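PDB 4L8N: PDZ domain protein from Parabacteroides distasonis, which is of unknown function but binds magnesium and combines PDZ domains at both ends with a central DUF4136 domain. Local coordinates for residues A[145-150]-A[176-181]; A[183-188]-A[250-255]; A[188-193]-A[244-249]; A[134-139]-A[257-262]. All coordinates share one frame; numbering follows the deposited sequence.

Contact 1: A[145-150]-A[176-181]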
loop_
_atom_site.group_PDB
_atom_site.type_symbol
_atom_site.label_atom_id
_atom_site.label_comp_id
_atom_site.label_asym_id
_atom_site.label_seq_id
_atom_site.Cartn_x
_atom_site.Cartn_y
_atom_site.Cartn_z
ATOM N N PHE A 145 27.681 6.371 -7.874
ATOM C CA PHE A 145 26.948 7.431 -8.556
ATOM C C PHE A 145 27.124 8.732 -7.787
ATOM O O PHE A 145 26.649 8.858 -6.665
ATOM C CB PHE A 145 25.472 7.004 -8.687
ATOM C CG PHE A 145 25.330 5.609 -9.264
ATOM C CD1 PHE A 145 25.391 5.397 -10.639
ATOM C CD2 PHE A 145 25.194 4.503 -8.432
ATOM C CE1 PHE A 145 25.293 4.106 -11.171
ATOM C CE2 PHE A 145 25.128 3.205 -8.965
ATOM C CZ PHE A 145 25.174 3.019 -10.331
ATOM N N LYS A 146 27.840 9.688 -8.376
ATOM C CA LYS A 146 28.187 10.929 -7.690
ATOM C C LYS A 146 27.447 12.186 -8.209
ATOM O O LYS A 146 27.404 13.197 -7.498
ATOM C CB LYS A 146 29.713 11.145 -7.779
ATOM C CG LYS A 146 30.582 10.006 -7.180
ATOM C CD LYS A 146 30.594 9.966 -5.623
ATOM C CE LYS A 146 31.694 9.086 -5.060
ATOM N NZ LYS A 146 31.704 9.066 -3.566
ATOM N N THR A 147 26.886 12.135 -9.425
ATOM C CA THR A 147 26.249 13.295 -10.052
ATOM C C THR A 147 24.833 12.997 -10.540
ATOM O O THR A 147 24.491 11.855 -10.898
ATOM C CB THR A 147 27.111 13.875 -11.231
ATOM O OG1 THR A 147 27.097 12.999 -12.359
ATOM C CG2 THR A 147 28.549 14.180 -10.831
ATOM N N PHE A 148 24.015 14.062 -10.589
ATOM C CA PHE A 148 22.640 13.939 -11.016
ATOM C C PHE A 148 22.186 15.133 -11.841
ATOM O O PHE A 148 22.844 16.164 -11.904
ATOM C CB PHE A 148 21.724 13.757 -9.790
ATOM C CG PHE A 148 21.606 14.967 -8.892
ATOM C CD1 PHE A 148 22.617 15.285 -7.986
ATOM C CD2 PHE A 148 20.467 15.762 -8.916
ATOM C CE1 PHE A 148 22.525 16.414 -7.182
ATOM C CE2 PHE A 148 20.369 16.883 -8.104
ATOM C CZ PHE A 148 21.390 17.194 -7.231
ATOM N N ALA A 149 21.045 14.958 -12.488
ATOM C CA ALA A 149 20.329 15.955 -13.264
ATOM C C ALA A 149 18.869 15.548 -13.267
ATOM O O ALA A 149 18.559 14.384 -13.004
ATOM C CB ALA A 149 20.886 16.059 -14.676
ATOM N N PHE A 150 17.975 16.500 -13.497
ATOM C CA PHE A 150 16.555 16.194 -13.521
ATOM C C PHE A 150 16.114 15.883 -14.919
ATOM O O PHE A 150 16.692 16.404 -15.871
ATOM C CB PHE A 150 15.742 17.350 -12.931
ATOM C CG PHE A 150 16.065 17.511 -11.467
ATOM C CD1 PHE A 150 15.455 16.702 -10.510
ATOM C CD2 PHE A 150 17.042 18.405 -11.049
ATOM C CE1 PHE A 150 15.787 16.818 -9.159
ATOM C CE2 PHE A 150 17.397 18.498 -9.701
ATOM C CZ PHE A 150 16.755 17.714 -8.761
ATOM N N GLY A 176 25.958 15.093 -0.463
ATOM C CA GLY A 176 27.271 15.147 -1.102
ATOM C C GLY A 176 27.256 14.864 -2.599
ATOM O O GLY A 176 28.314 14.726 -3.217
ATOM N N LEU A 177 26.063 14.738 -3.190
ATOM C CA LEU A 177 25.899 14.533 -4.624
ATOM C C LEU A 177 25.976 15.902 -5.310
ATOM O O LEU A 177 25.783 16.945 -4.677
ATOM C CB LEU A 177 24.599 13.779 -4.984
ATOM C CG LEU A 177 24.425 12.345 -4.422
ATOM C CD1 LEU A 177 23.155 11.709 -4.954
ATOM C CD2 LEU A 177 25.611 11.437 -4.768
ATOM N N THR A 178 26.320 15.905 -6.594
ATOM C CA THR A 178 26.464 17.176 -7.277
ATOM C C THR A 178 25.730 17.158 -8.640
ATOM O O THR A 178 25.589 16.105 -9.279
ATOM C CB THR A 178 27.942 17.551 -7.354
ATOM O OG1 THR A 178 28.066 18.744 -8.114
ATOM C CG2 THR A 178 28.836 16.431 -7.918
ATOM N N VAL A 179 25.199 18.331 -9.039
ATOM C CA VAL A 179 24.499 18.482 -10.317
ATOM C C VAL A 179 25.532 18.532 -11.479
ATOM O O VAL A 179 26.607 19.145 -11.359
ATOM C CB VAL A 179 23.572 19.732 -10.346
ATOM C CG1 VAL A 179 22.753 19.787 -11.631
ATOM C CG2 VAL A 179 22.658 19.804 -9.131
ATOM N N ASP A 180 25.192 17.859 -12.589
ATOM C CA ASP A 180 25.917 17.851 -13.854
ATOM C C ASP A 180 24.876 17.605 -14.930
ATOM O O ASP A 180 24.442 16.469 -15.083
ATOM C CB ASP A 180 27.044 16.793 -13.866
ATOM C CG ASP A 180 27.855 16.706 -15.158
ATOM O OD1 ASP A 180 27.986 17.741 -15.858
ATOM O OD2 ASP A 180 28.397 15.624 -15.443
ATOM N N ILE A 181 24.420 18.664 -15.627
ATOM C CA ILE A 181 23.368 18.523 -16.652
ATOM C C ILE A 181 23.926 17.860 -17.920
ATOM O O ILE A 181 23.187 17.208 -18.660
ATOM C CB ILE A 181 22.683 19.890 -16.973
ATOM C CG1 ILE A 181 22.049 20.522 -15.710
ATOM C CG2 ILE A 181 21.621 19.739 -18.090
ATOM C CD1 ILE A 181 21.799 22.034 -15.831
HETATM O O HOH W 1 30.063 13.701 -5.483
HETATM O O HOH W 2 29.363 13.457 -14.034
#
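The ring of Phe-148 turns one face to the backbone of Val-179, whose CA stands 4.2 Å above the ring plane toward the rim. In that plane, at the edge, lie the carbonyl carbon of Leu-177 and CZ of Phe-150. CZ of Phe-148 lies 3.5 Å from CG2 of Val-179, and CD1 approaches CB of Leu-177. A chi1 of 68° puts CG of Phe-148 between its own N and carbonyl carbon, on the side of strand 178-179. Phenylalanine suits this place because its flat apolar ring fills the space between that strand and helix 158-175; an alanine here would probably open a gap there and leave Leu-177 and Val-179 without aromatic cover. The backbones pair in parallel: Thr-178 N donates to Lys-146 O, Phe-148 N to Thr-178 O (2.9 Å) and Asp-180 N to Phe-148 O. On the side of the sheet away from Phe-148, Thr-147 and Thr-178 lie side by side, their CG2 atoms 3.7 Å apart. A water joins Thr-147 OG1 to Asp-180 OD2, while OG1 also bonds to Asp-185 N. This is a beta-alpha-beta unit: helix 158-175 links the two strands and packs on Phe-148 through Glu-169 and Leu-172, and strand 186-196 flanks strand 147-150.

Contact 2: A[183-188]-A[250-255]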
loop_
_atom_site.group_PDB
_atom_site.type_symbol
_atom_site.label_atom_id
_atom_site.label_comp_id
_atom_site.label_asym_id
_atom_site.label_seq_id
_atom_site.Cartn_x
_atom_site.Cartn_y
_atom_site.Cartn_z
ATOM N N LYS A 183 26.671 15.341 -18.327
ATOM C CA LYS A 183 26.810 13.884 -18.294
ATOM C C LYS A 183 26.517 13.339 -16.877
ATOM O O LYS A 183 27.436 12.868 -16.192
ATOM C CB LYS A 183 28.224 13.489 -18.787
ATOM C CG LYS A 183 28.226 12.351 -19.776
ATOM C CD LYS A 183 29.640 12.028 -20.243
ATOM C CE LYS A 183 29.716 10.751 -21.052
ATOM N NZ LYS A 183 28.843 10.782 -22.260
ATOM N N PRO A 184 25.246 13.411 -16.409
ATOM C CA PRO A 184 24.946 12.919 -15.052
ATOM C C PRO A 184 25.054 11.393 -14.907
ATOM O O PRO A 184 24.755 10.641 -15.850
ATOM C CB PRO A 184 23.503 13.363 -14.825
ATOM C CG PRO A 184 22.928 13.491 -16.182
ATOM C CD PRO A 184 24.030 13.929 -17.076
ATOM N N ASP A 185 25.492 10.948 -13.703
ATOM C CA ASP A 185 25.574 9.532 -13.333
ATOM C C ASP A 185 24.163 9.002 -13.136
ATOM O O ASP A 185 23.882 7.844 -13.433
ATOM C CB ASP A 185 26.392 9.346 -12.039
ATOM C CG ASP A 185 27.892 9.577 -12.137
ATOM O OD1 ASP A 185 28.469 9.362 -13.247
ATOM O OD2 ASP A 185 28.509 9.873 -11.098
ATOM N N LEU A 186 23.271 9.890 -12.656
ATOM C CA LEU A 186 21.861 9.628 -12.356
ATOM C C LEU A 186 20.914 10.636 -12.945
ATOM O O LEU A 186 21.181 11.832 -12.922
ATOM C CB LEU A 186 21.629 9.669 -10.823
ATOM C CG LEU A 186 22.524 8.821 -9.960
ATOM C CD1 LEU A 186 22.453 9.270 -8.523
ATOM C CD2 LEU A 186 22.181 7.360 -10.126
ATOM N N LEU A 187 19.741 10.163 -13.329
ATOM C CA LEU A 187 18.647 11.010 -13.754
ATOM C C LEU A 187 17.524 10.926 -12.699
ATOM O O LEU A 187 17.146 9.813 -12.304
ATOM C CB LEU A 187 18.162 10.569 -15.131
ATOM C CG LEU A 187 17.173 11.507 -15.834
ATOM C CD1 LEU A 187 17.904 12.712 -16.450
ATOM C CD2 LEU A 187 16.389 10.737 -16.913
ATOM N N ILE A 188 17.027 12.083 -12.210
ATOM C CA ILE A 188 15.922 12.074 -11.243
ATOM C C ILE A 188 14.611 12.328 -11.999
ATOM O O ILE A 188 14.532 13.230 -12.832
ATOM C CB ILE A 188 16.130 13.018 -10.007
ATOM C CG1 ILE A 188 17.110 12.388 -8.985
ATOM C CG2 ILE A 188 14.815 13.259 -9.267
ATOM C CD1 ILE A 188 18.480 12.515 -9.270
ATOM N N ASP A 250 19.749 5.130 -13.124
ATOM C CA ASP A 250 21.148 4.917 -13.500
ATOM C C ASP A 250 21.379 5.308 -14.955
ATOM O O ASP A 250 20.609 4.895 -15.828
ATOM C CB ASP A 250 21.487 3.431 -13.301
ATOM C CG ASP A 250 22.887 2.956 -13.655
ATOM O OD1 ASP A 250 23.752 3.812 -13.961
ATOM O OD2 ASP A 250 23.123 1.722 -13.612
ATOM N N GLN A 251 22.463 6.057 -15.221
ATOM C CA GLN A 251 22.846 6.469 -16.568
ATOM C C GLN A 251 24.192 5.891 -16.969
ATOM O O GLN A 251 24.544 5.958 -18.148
ATOM C CB GLN A 251 22.922 8.002 -16.692
ATOM C CG GLN A 251 21.672 8.790 -16.328
ATOM C CD GLN A 251 20.482 8.454 -17.167
ATOM O OE1 GLN A 251 19.643 7.643 -16.785
ATOM N NE2 GLN A 251 20.381 9.081 -18.319
ATOM N N LYS A 252 24.970 5.352 -16.012
ATOM C CA LYS A 252 26.320 4.887 -16.330
ATOM C C LYS A 252 26.562 3.358 -16.217
ATOM O O LYS A 252 27.147 2.818 -17.142
ATOM C CB LYS A 252 27.375 5.653 -15.499
ATOM C CG LYS A 252 27.194 5.603 -13.982
ATOM C CD LYS A 252 28.377 6.215 -13.241
ATOM C CE LYS A 252 29.288 5.200 -12.597
ATOM N NZ LYS A 252 30.478 5.842 -11.969
ATOM N N ASP A 253 26.171 2.674 -15.117
ATOM C CA ASP A 253 26.476 1.248 -14.920
ATOM C C ASP A 253 25.634 0.363 -15.822
ATOM O O ASP A 253 26.213 -0.454 -16.522
ATOM C CB ASP A 253 26.325 0.826 -13.449
ATOM C CG ASP A 253 27.230 -0.305 -13.007
ATOM O OD1 ASP A 253 27.046 -1.444 -13.498
ATOM O OD2 ASP A 253 28.102 -0.062 -12.142
ATOM N N ILE A 254 24.286 0.471 -15.758
ATOM C CA ILE A 254 23.284 -0.236 -16.588
ATOM C C ILE A 254 22.254 0.845 -16.932
ATOM O O ILE A 254 21.310 1.053 -16.166
ATOM C CB ILE A 254 22.668 -1.516 -15.919
ATOM C CG1 ILE A 254 23.745 -2.571 -15.586
ATOM C CG2 ILE A 254 21.564 -2.129 -16.783
ATOM C CD1 ILE A 254 23.383 -3.551 -14.477
ATOM N N PRO A 255 22.498 1.651 -17.983
ATOM C CA PRO A 255 21.597 2.784 -18.268
ATOM C C PRO A 255 20.118 2.408 -18.340
ATOM O O PRO A 255 19.778 1.406 -18.951
ATOM C CB PRO A 255 22.104 3.286 -19.628
ATOM C CG PRO A 255 23.554 2.946 -19.620
ATOM C CD PRO A 255 23.632 1.617 -18.934
#
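Gln-251 N donates to Asp-185 O at 2.9 Å, the hydrogen bond that ties the turn at 250-255 to the start of strand 186-196. Around it, CB of Gln-251 rests against Pro-184 O (3.3 Å). Lys-252 lays its aliphatic chain across the aspartate, CD 3.1 Å from OD1 of Asp-185. The lysine NZ stays 4.2 Å from OD1 of Asp-185, too far for a salt bridge, and bonds to Asn-144 O; OD2 of Asp-185 accepts from Lys-146 N. Leu-186 and Asp-250 form an antiparallel non-hydrogen-bonded pair, where strand 240-250 gives way to an Asx turn. OD1 of Asp-250 takes Lys-252 N at 2.8 Å and, through its syn lone pair, Asp-253 N, while OD2 accepts Ile-254 N (2.7 Å) from above the carboxylate plane. A short acidic side chain suits this place because its two oxygens can gather three backbone N-H groups. Farther out, Arg-257 forms a salt bridge with OD2 of Asp-250. An alanine in place of Asp-250 would probably leave the three N-H groups without their acceptor and cost Arg-257 one of its carboxylate partners. Phe-145 packs beside Leu-186, Asp-250 and Lys-252.

Contact 3: A[188-193]-A[244-249]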
loop_
_atom_site.group_PDB
_atom_site.type_symbol
_atom_site.label_atom_id
_atom_site.label_comp_id
_atom_site.label_asym_id
_atom_site.label_seq_id
_atom_site.Cartn_x
_atom_site.Cartn_y
_atom_site.Cartn_z
ATOM N N ILE A 188 17.027 12.083 -12.210
ATOM C CA ILE A 188 15.922 12.074 -11.243
ATOM C C ILE A 188 14.611 12.328 -11.999
ATOM O O ILE A 188 14.532 13.230 -12.832
ATOM C CB ILE A 188 16.130 13.018 -10.007
ATOM C CG1 ILE A 188 17.110 12.388 -8.985
ATOM C CG2 ILE A 188 14.815 13.259 -9.267
ATOM C CD1 ILE A 188 18.480 12.515 -9.270
ATOM N N GLN A 189 13.609 11.489 -11.732
ATOM C CA GLN A 189 12.279 11.562 -12.335
ATOM C C GLN A 189 11.202 11.554 -11.253
ATOM O O GLN A 189 11.263 10.770 -10.310
ATOM C CB GLN A 189 12.068 10.389 -13.309
ATOM C CG GLN A 189 10.973 10.611 -14.362
ATOM C CD GLN A 189 11.168 9.754 -15.614
ATOM O OE1 GLN A 189 10.937 8.528 -15.619
ATOM N NE2 GLN A 189 11.596 10.388 -16.713
ATOM N N THR A 190 10.222 12.445 -11.374
ATOM C CA THR A 190 9.133 12.466 -10.401
ATOM C C THR A 190 7.828 12.217 -11.084
ATOM O O THR A 190 7.609 12.606 -12.236
ATOM C CB THR A 190 9.075 13.730 -9.545
ATOM O OG1 THR A 190 9.091 14.898 -10.363
ATOM C CG2 THR A 190 10.178 13.773 -8.542
ATOM N N PHE A 191 6.983 11.515 -10.365
ATOM C CA PHE A 191 5.627 11.239 -10.758
ATOM C C PHE A 191 4.713 11.660 -9.589
ATOM O O PHE A 191 5.110 11.635 -8.422
ATOM C CB PHE A 191 5.446 9.778 -11.200
ATOM C CG PHE A 191 5.894 8.724 -10.217
ATOM C CD1 PHE A 191 7.248 8.462 -10.018
ATOM C CD2 PHE A 191 4.966 7.952 -9.533
ATOM C CE1 PHE A 191 7.659 7.452 -9.145
ATOM C CE2 PHE A 191 5.377 6.936 -8.681
ATOM C CZ PHE A 191 6.719 6.687 -8.495
ATOM N N TYR A 192 3.521 12.126 -9.928
ATOM C CA TYR A 192 2.542 12.631 -8.962
ATOM C C TYR A 192 1.144 12.521 -9.537
ATOM O O TYR A 192 0.966 12.503 -10.755
ATOM C CB TYR A 192 2.850 14.098 -8.569
ATOM C CG TYR A 192 3.149 14.983 -9.758
ATOM C CD1 TYR A 192 2.122 15.575 -10.488
ATOM C CD2 TYR A 192 4.457 15.177 -10.195
ATOM C CE1 TYR A 192 2.387 16.336 -11.625
ATOM C CE2 TYR A 192 4.738 15.973 -11.306
ATOM C CZ TYR A 192 3.697 16.547 -12.021
ATOM O OH TYR A 192 3.952 17.313 -13.131
ATOM N N PHE A 193 0.165 12.464 -8.652
ATOM C CA PHE A 193 -1.248 12.381 -8.974
ATOM C C PHE A 193 -2.058 12.915 -7.808
ATOM O O PHE A 193 -1.731 12.647 -6.650
ATOM C CB PHE A 193 -1.647 10.917 -9.291
ATOM C CG PHE A 193 -3.111 10.676 -9.585
ATOM C CD1 PHE A 193 -3.605 10.770 -10.890
ATOM C CD2 PHE A 193 -4.000 10.329 -8.566
ATOM C CE1 PHE A 193 -4.965 10.532 -11.168
ATOM C CE2 PHE A 193 -5.367 10.108 -8.846
ATOM C CZ PHE A 193 -5.830 10.192 -10.146
ATOM N N PHE A 244 2.770 10.598 -4.871
ATOM C CA PHE A 244 3.991 11.371 -5.055
ATOM C C PHE A 244 5.173 10.405 -5.006
ATOM O O PHE A 244 5.313 9.626 -4.063
ATOM C CB PHE A 244 4.126 12.534 -4.038
ATOM C CG PHE A 244 5.417 13.300 -4.181
ATOM C CD1 PHE A 244 5.676 14.057 -5.319
ATOM C CD2 PHE A 244 6.389 13.246 -3.194
ATOM C CE1 PHE A 244 6.899 14.718 -5.478
ATOM C CE2 PHE A 244 7.606 13.925 -3.347
ATOM C CZ PHE A 244 7.857 14.642 -4.497
ATOM N N GLY A 245 5.972 10.425 -6.058
ATOM C CA GLY A 245 7.127 9.547 -6.172
ATOM C C GLY A 245 8.392 10.188 -6.696
ATOM O O GLY A 245 8.345 11.174 -7.442
ATOM N N ILE A 246 9.540 9.624 -6.269
ATOM C CA ILE A 246 10.886 9.995 -6.713
ATOM C C ILE A 246 11.493 8.720 -7.336
ATOM O O ILE A 246 11.443 7.643 -6.723
ATOM C CB ILE A 246 11.780 10.616 -5.585
ATOM C CG1 ILE A 246 11.103 11.824 -4.894
ATOM C CG2 ILE A 246 13.178 10.996 -6.100
ATOM C CD1 ILE A 246 11.761 12.264 -3.528
ATOM N N ARG A 247 12.034 8.859 -8.562
ATOM C CA ARG A 247 12.676 7.779 -9.305
ATOM C C ARG A 247 14.122 8.166 -9.561
ATOM O O ARG A 247 14.368 9.239 -10.120
ATOM C CB ARG A 247 11.922 7.510 -10.624
ATOM C CG ARG A 247 12.010 6.069 -11.125
ATOM C CD ARG A 247 11.159 5.837 -12.372
ATOM N NE ARG A 247 9.978 5.006 -12.109
ATOM C CZ ARG A 247 8.721 5.429 -12.209
ATOM N NH1 ARG A 247 8.459 6.672 -12.596
ATOM N NH2 ARG A 247 7.714 4.607 -11.933
ATOM N N ILE A 248 15.100 7.321 -9.100
ATOM C CA ILE A 248 16.545 7.601 -9.314
ATOM C C ILE A 248 17.063 6.600 -10.375
ATOM O O ILE A 248 17.255 5.413 -10.075
ATOM C CB ILE A 248 17.412 7.612 -8.007
ATOM C CG1 ILE A 248 16.941 8.698 -7.006
ATOM C CG2 ILE A 248 18.928 7.728 -8.343
ATOM C CD1 ILE A 248 17.719 8.766 -5.655
ATOM N N ILE A 249 17.238 7.079 -11.625
ATOM C CA ILE A 249 17.602 6.222 -12.760
ATOM C C ILE A 249 19.097 6.300 -13.099
ATOM O O ILE A 249 19.618 7.374 -13.401
ATOM C CB ILE A 249 16.725 6.553 -14.021
ATOM C CG1 ILE A 249 15.212 6.521 -13.717
ATOM C CG2 ILE A 249 17.052 5.627 -15.196
ATOM C CD1 ILE A 249 14.529 7.749 -14.153
#
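Phe-191 is clasped between Gly-245 and Arg-247 on two adjacent antiparallel strands of the mixed sheet, 186-196 and 240-250, whose segment axes pass 4.6 Å apart. The close part of the contact is here. CA of Gly-245 makes a CH-pi contact 3.8 Å from the ring centroid of Phe-191. In the conformer given, the guanidinium of Arg-247 lies flat over part of the opposite face, toward its rim, the two planes 23° apart. A chi1 of 54° places CG of Phe-191 between its N and carbonyl carbon. Glycine fits at 245 because a side-chain carbon would collide with the ring. The backbone pairs through Gln-189 with Arg-247 and Phe-191 with Gly-245, two hydrogen bonds each; Arg-247 N to Gln-189 O is 2.7 Å. Between these strands the side chains stand farther apart on the face covered by helices 158-175 and 274-285, CG1 of Ile-188 being 4.2 Å from CG1 of Ile-248; branched and aromatic residues suit that buried side. The Gln-189 and Arg-247 face is partly exposed, and both also reach outside partners: Gln-189 OE1 bonds to Ser-137 of the second subunit, and Arg-247 NE, in this conformer, pairs with Glu-261. Beside them CD1 of Ile-249 packs 3.7 Å from CB of Gln-189.

Contact 4: A[134-139]-A[257-262]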
loop_
_atom_site.group_PDB
_atom_site.type_symbol
_atom_site.label_atom_id
_atom_site.label_comp_id
_atom_site.label_asym_id
_atom_site.label_seq_id
_atom_site.Cartn_x
_atom_site.Cartn_y
_atom_site.Cartn_z
ATOM N N THR A 134 11.559 1.028 -2.989
ATOM C CA THR A 134 11.989 -0.111 -3.796
ATOM C C THR A 134 13.321 0.180 -4.430
ATOM O O THR A 134 13.514 1.249 -5.011
ATOM C CB THR A 134 10.953 -0.403 -4.882
ATOM O OG1 THR A 134 9.629 -0.255 -4.360
ATOM C CG2 THR A 134 11.138 -1.778 -5.509
ATOM N N VAL A 135 14.236 -0.772 -4.321
ATOM C CA VAL A 135 15.563 -0.658 -4.893
ATOM C C VAL A 135 15.803 -1.824 -5.855
ATOM O O VAL A 135 15.105 -2.845 -5.777
ATOM C CB VAL A 135 16.695 -0.541 -3.824
ATOM C CG1 VAL A 135 16.415 0.610 -2.859
ATOM C CG2 VAL A 135 16.904 -1.849 -3.063
ATOM N N THR A 136 16.817 -1.663 -6.738
ATOM C CA THR A 136 17.282 -2.667 -7.701
ATOM C C THR A 136 17.707 -3.941 -6.934
ATOM O O THR A 136 18.161 -3.870 -5.785
ATOM C CB THR A 136 18.409 -2.093 -8.602
ATOM O OG1 THR A 136 18.815 -3.087 -9.544
ATOM C CG2 THR A 136 19.642 -1.587 -7.807
ATOM N N SER A 137 17.529 -5.096 -7.562
ATOM C CA SER A 137 17.891 -6.366 -6.947
ATOM C C SER A 137 19.380 -6.627 -7.163
ATOM O O SER A 137 19.946 -7.502 -6.501
ATOM C CB SER A 137 17.021 -7.502 -7.484
ATOM O OG SER A 137 17.042 -7.546 -8.904
ATOM N N ASP A 138 20.031 -5.826 -8.045
ATOM C CA ASP A 138 21.484 -5.874 -8.289
ATOM C C ASP A 138 22.181 -5.250 -7.084
ATOM O O ASP A 138 21.745 -4.205 -6.594
ATOM C CB ASP A 138 21.863 -5.151 -9.595
ATOM C CG ASP A 138 21.146 -5.664 -10.834
ATOM O OD1 ASP A 138 20.792 -6.868 -10.867
ATOM O OD2 ASP A 138 20.942 -4.867 -11.772
ATOM N N GLY A 139 23.233 -5.905 -6.609
ATOM C CA GLY A 139 23.983 -5.482 -5.429
ATOM C C GLY A 139 25.010 -4.389 -5.654
ATOM O O GLY A 139 26.070 -4.402 -5.013
ATOM N N ARG A 257 18.203 1.469 -15.785
ATOM C CA ARG A 257 17.900 0.691 -14.576
ATOM C C ARG A 257 17.521 1.636 -13.453
ATOM O O ARG A 257 18.265 2.572 -13.159
ATOM C CB ARG A 257 19.125 -0.167 -14.170
ATOM C CG ARG A 257 19.013 -0.900 -12.834
ATOM C CD ARG A 257 20.271 -1.688 -12.505
ATOM N NE ARG A 257 21.438 -0.817 -12.342
ATOM C CZ ARG A 257 22.608 -1.190 -11.829
ATOM N NH1 ARG A 257 22.801 -2.440 -11.431
ATOM N NH2 ARG A 257 23.597 -0.318 -11.720
ATOM N N VAL A 258 16.354 1.400 -12.834
ATOM C CA VAL A 258 15.916 2.190 -11.689
ATOM C C VAL A 258 16.654 1.640 -10.478
ATOM O O VAL A 258 16.520 0.450 -10.151
ATOM C CB VAL A 258 14.380 2.208 -11.505
ATOM C CG1 VAL A 258 14.000 2.953 -10.226
ATOM C CG2 VAL A 258 13.700 2.836 -12.716
ATOM N N LEU A 259 17.494 2.490 -9.864
ATOM C CA LEU A 259 18.309 2.119 -8.703
ATOM C C LEU A 259 17.491 2.154 -7.429
ATOM O O LEU A 259 17.574 1.244 -6.604
ATOM C CB LEU A 259 19.523 3.055 -8.548
ATOM C CG LEU A 259 20.510 3.151 -9.707
ATOM C CD1 LEU A 259 21.475 4.253 -9.455
ATOM C CD2 LEU A 259 21.322 1.873 -9.864
ATOM N N TRP A 260 16.708 3.208 -7.281
ATOM C CA TRP A 260 15.931 3.499 -6.092
ATOM C C TRP A 260 14.698 4.300 -6.489
ATOM O O TRP A 260 14.783 5.223 -7.332
ATOM C CB TRP A 260 16.833 4.321 -5.134
ATOM C CG TRP A 260 16.264 4.653 -3.781
ATOM C CD1 TRP A 260 16.505 3.986 -2.615
ATOM C CD2 TRP A 260 15.544 5.839 -3.423
ATOM N NE1 TRP A 260 15.926 4.648 -1.563
ATOM C CE2 TRP A 260 15.315 5.783 -2.030
ATOM C CE3 TRP A 260 15.049 6.938 -4.147
ATOM C CZ2 TRP A 260 14.645 6.795 -1.344
ATOM C CZ3 TRP A 260 14.327 7.906 -3.473
ATOM C CH2 TRP A 260 14.178 7.855 -2.080
ATOM N N GLU A 261 13.554 3.929 -5.887
ATOM C CA GLU A 261 12.263 4.555 -6.122
ATOM C C GLU A 261 11.508 4.599 -4.817
ATOM O O GLU A 261 11.489 3.614 -4.078
ATOM C CB GLU A 261 11.470 3.789 -7.217
ATOM C CG GLU A 261 10.221 4.508 -7.734
ATOM C CD GLU A 261 9.472 3.862 -8.890
ATOM O OE1 GLU A 261 10.091 3.646 -9.954
ATOM O OE2 GLU A 261 8.248 3.635 -8.761
ATOM N N CYS A 262 10.947 5.767 -4.504
ATOM C CA CYS A 262 10.140 5.989 -3.316
ATOM C C CYS A 262 8.832 6.618 -3.733
ATOM O O CYS A 262 8.818 7.646 -4.428
ATOM C CB CYS A 262 10.861 6.826 -2.267
ATOM S SG CYS A 262 10.031 6.844 -0.651
HETATM O O HOH W 3 8.537 2.262 -4.821
#
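Asp-138 and Arg-257 meet in a salt bridge: NH1 of Arg-257 donates to OD2 of Asp-138 at 3.1 Å. The oxygen lies close to the guanidinium plane and is approached on its anti side, with the two planar groups turned 45° apart. Arg-257 runs extended to CD and then bends, chi3 of 63° setting NE to one side. Its CD passes 3.6 Å from OG1 of Thr-136, whose hydroxyl, anti to its own N (chi1 -179°), also takes a weak bond from Asp-138 N. A long, bent arginine suits this position because it can serve a second carboxylate, that of Asp-250, as well. Mid-sheet, strands 123-135 and 258-268 run antiparallel; Thr-134 and Glu-261 are a hydrogen-bonded pair, Thr-134 N to Glu-261 O and Glu-261 N to Thr-134 O being 2.8 Å each. Beyond it Thr-136 N bonds to Leu-259 O. Val-135 places CG1 beside its backbone N, anti to the carbonyl carbon, and that methyl reaches CD1 of Trp-260 at 3.4 Å. The indole thus offers a ring atom to the valine and its N-H to Thr-292 OG1. Thr-134 and Glu-261 also pack against Glu-261 and Thr-134 of the second subunit.

All four contacts belong to the DUF4136 domain and to one mixed beta sheet. Contact 1 joins strands 178-179 and 147-150, contacts 2 and 3 join strand 186-196 to strand 240-250 and the loop after it, and contact 4 joins strands 258-268 and 123-135; the borders 147-150/186-196 and 240-250/258-268 lie between them. Along the chain contact 1 closes before contact 2 opens, contact 3 is nested inside contact 2, and contact 4 encloses the others. Centres of contacts 1 and 2 are about 9 Å apart, those of 1 and 4 about 17 Å. Charged side chains tie contact 4 to contacts 2 and 3. Contacts 2, 3 and 4 reach the second subunit, placing this region at the dimer interface.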